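Side-chain contact in putative periplasmic protein (Bacteroides eggerthii, PDB 4HBR), which is of unknown function but is a putative periplasmic protein with a beta-lactamase-like fold: residues G2-P5 with D6-I10. Residues are numbered along the deposited sequence; the frame is centred on the assembly and turned at random.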
ATOM      1  N   GLY A   2       2.765  20.470   0.106  1.00 74.72           N
ATOM      2  CA  GLY A   2       2.313  20.023  -1.209  1.00 72.69           C
ATOM      3  C   GLY A   2       0.951  20.583  -1.573  1.00 75.11           C
ATOM      4  O   GLY A   2       0.243  21.127  -0.714  1.00 75.92           O
ATOM      5  N   TYR A   3       0.571  20.457  -2.850  1.00 69.66           N
ATOM      6  CA  TYR A   3      -0.717  20.975  -3.291  1.00 69.27           C
ATOM      7  C   TYR A   3      -1.789  19.891  -3.382  1.00 70.96           C
ATOM      8  O   TYR A   3      -1.546  18.773  -3.858  1.00 68.75           O
ATOM      9  CB  TYR A   3      -0.621  21.721  -4.645  1.00 71.29           C
ATOM     10  CG  TYR A   3      -1.980  22.130  -5.183  1.00 72.70           C
ATOM     11  CD1 TYR A   3      -2.679  23.203  -4.627  1.00 76.57           C
ATOM     12  CD2 TYR A   3      -2.617  21.377  -6.167  1.00 72.07           C
ATOM     13  CE1 TYR A   3      -3.960  23.539  -5.066  1.00 77.91           C
ATOM     14  CE2 TYR A   3      -3.903  21.694  -6.605  1.00 73.92           C
ATOM     15  CZ  TYR A   3      -4.568  22.785  -6.060  1.00 83.65           C
ATOM     16  OH  TYR A   3      -5.829  23.124  -6.498  1.00 84.85           O
ATOM     17  N   ALA A   4      -3.001  20.294  -2.988  1.00 67.18           N
ATOM     18  CA  ALA A   4      -4.248  19.562  -3.067  1.00 64.82           C
ATOM     19  C   ALA A   4      -5.403  20.557  -3.027  1.00 70.56           C
ATOM     20  O   ALA A   4      -5.347  21.497  -2.227  1.00 70.93           O
ATOM     21  CB  ALA A   4      -4.362  18.576  -1.925  1.00 63.00           C
ATOM     22  N   PRO A   5      -6.460  20.386  -3.858  1.00 67.56           N
ATOM     23  CA  PRO A   5      -7.607  21.318  -3.774  1.00 69.80           C
ATOM     24  C   PRO A   5      -8.251  21.285  -2.385  1.00 75.66           C
ATOM     25  O   PRO A   5      -8.170  20.269  -1.695  1.00 72.92           O
ATOM     26  CB  PRO A   5      -8.572  20.803  -4.845  1.00 70.69           C
ATOM     27  CG  PRO A   5      -7.773  19.862  -5.700  1.00 72.85           C
ATOM     28  CD  PRO A   5      -6.702  19.308  -4.839  1.00 66.35           C
ATOM     29  N   ASP A   6      -8.882  22.399  -1.976  1.00 76.79           N
ATOM     30  CA  ASP A   6      -9.532  22.540  -0.667  1.00 76.87           C
ATOM     31  C   ASP A   6     -10.534  21.418  -0.398  1.00 76.05           C
ATOM     32  O   ASP A   6     -10.540  20.858   0.708  1.00 75.62           O
ATOM     33  CB  ASP A   6     -10.227  23.911  -0.538  1.00 83.40           C
ATOM     34  CG  ASP A   6      -9.294  25.087  -0.288  1.00103.09           C
ATOM     35  OD1 ASP A   6      -8.258  24.895   0.397  1.00104.03           O
ATOM     36  OD2 ASP A   6      -9.628  26.217  -0.724  1.00113.86           O
ATOM     37  N   SER A   7     -11.340  21.054  -1.419  1.00 68.62           N
ATOM     38  CA  SER A   7     -12.351  19.993  -1.325  1.00 64.72           C
ATOM     39  C   SER A   7     -11.733  18.642  -0.948  1.00 62.74           C
ATOM     40  O   SER A   7     -12.336  17.894  -0.184  1.00 60.57           O
ATOM     41  CB  SER A   7     -13.122  19.866  -2.636  1.00 67.78           C
ATOM     42  OG  SER A   7     -12.325  19.360  -3.695  1.00 74.85           O
ATOM     43  N   VAL A   8     -10.536  18.346  -1.488  1.00 57.87           N
ATOM     44  CA  VAL A   8      -9.794  17.106  -1.275  1.00 54.64           C
ATOM     45  C   VAL A   8      -9.246  17.105   0.165  1.00 60.56           C
ATOM     46  O   VAL A   8      -9.354  16.095   0.869  1.00 58.45           O
ATOM     47  CB  VAL A   8      -8.689  16.933  -2.362  1.00 56.74           C
ATOM     48  CG1 VAL A   8      -7.716  15.820  -2.012  1.00 53.69           C
ATOM     49  CG2 VAL A   8      -9.302  16.682  -3.736  1.00 56.44           C
ATOM     50  N   GLN A   9      -8.709  18.248   0.617  1.00 60.13           N
ATOM     51  CA  GLN A   9      -8.182  18.397   1.978  1.00 60.37           C
ATOM     52  C   GLN A   9      -9.305  18.255   3.024  1.00 65.14           C
ATOM     53  O   GLN A   9      -9.083  17.625   4.065  1.00 63.70           O
ATOM     54  CB  GLN A   9      -7.451  19.737   2.130  1.00 64.15           C
ATOM     55  CG  GLN A   9      -6.130  19.774   1.351  1.00 67.98           C
ATOM     56  CD  GLN A   9      -5.375  21.040   1.601  1.00 83.85           C
ATOM     57  OE1 GLN A   9      -4.880  21.288   2.701  1.00 79.74           O
ATOM     58  NE2 GLN A   9      -5.279  21.880   0.586  1.00 75.56           N
ATOM     59  N   ILE A  10     -10.517  18.806   2.727  1.00 63.17           N
ATOM     60  CA  ILE A  10     -11.706  18.723   3.598  1.00 62.44           C
ATOM     61  C   ILE A  10     -12.174  17.252   3.677  1.00 64.21           C
ATOM     62  O   ILE A  10     -12.477  16.758   4.773  1.00 64.33           O
ATOM     63  CB  ILE A  10     -12.828  19.705   3.125  1.00 67.40           C
ATOM     64  CG1 ILE A  10     -12.434  21.162   3.445  1.00 69.83           C
ATOM     65  CG2 ILE A  10     -14.202  19.376   3.760  1.00 67.87           C
ATOM     66  CD1 ILE A  10     -13.054  22.208   2.561  1.00 77.63           C
TER
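Gln9 reaches back from the first turn of its helix and donates a hydrogen bond from NE2 to Ala4 O, at 2.8 Å. The bond is bent, with an N-H...O angle of 144°. NE2 sits above the carbonyl plane, and Ala4 O is tilted out of the amide plane of Gln9. The side chain gets there because CG lies anti to the carbonyl carbon of Gln9 (chi1 -70°) and the chain runs on extended to CD. The backbone adds two bonds to a single acceptor, Pro5 O. Gln9 N gives the straighter bond, 3.1 Å to Pro5 O. Val8 N also lies 3.1 Å from Pro5 O, but that bond is weak. Pro5 is the N-cap residue of helix 6-15, and its carbonyl starts the i to i+4 ladder that Asp6 O continues to Ile10 N. The side-chain bond thus ties the loop residue just before the N-cap to the first turn. Trp24, on the outermost strand 23-27 of the antiparallel sheet, touches Val8 and Gln9 on the helix and Ala4 in the loop before it. Ala4 CB meets the aliphatic part of Gln9 at CG, 3.9 Å away. Val8 CG2 lies against Pro5, 3.9 Å from CD and 4.0 Å from CG, and the two side chains meet at a slant. Val8 CG1 stands 4.3 Å from Ala4 CB.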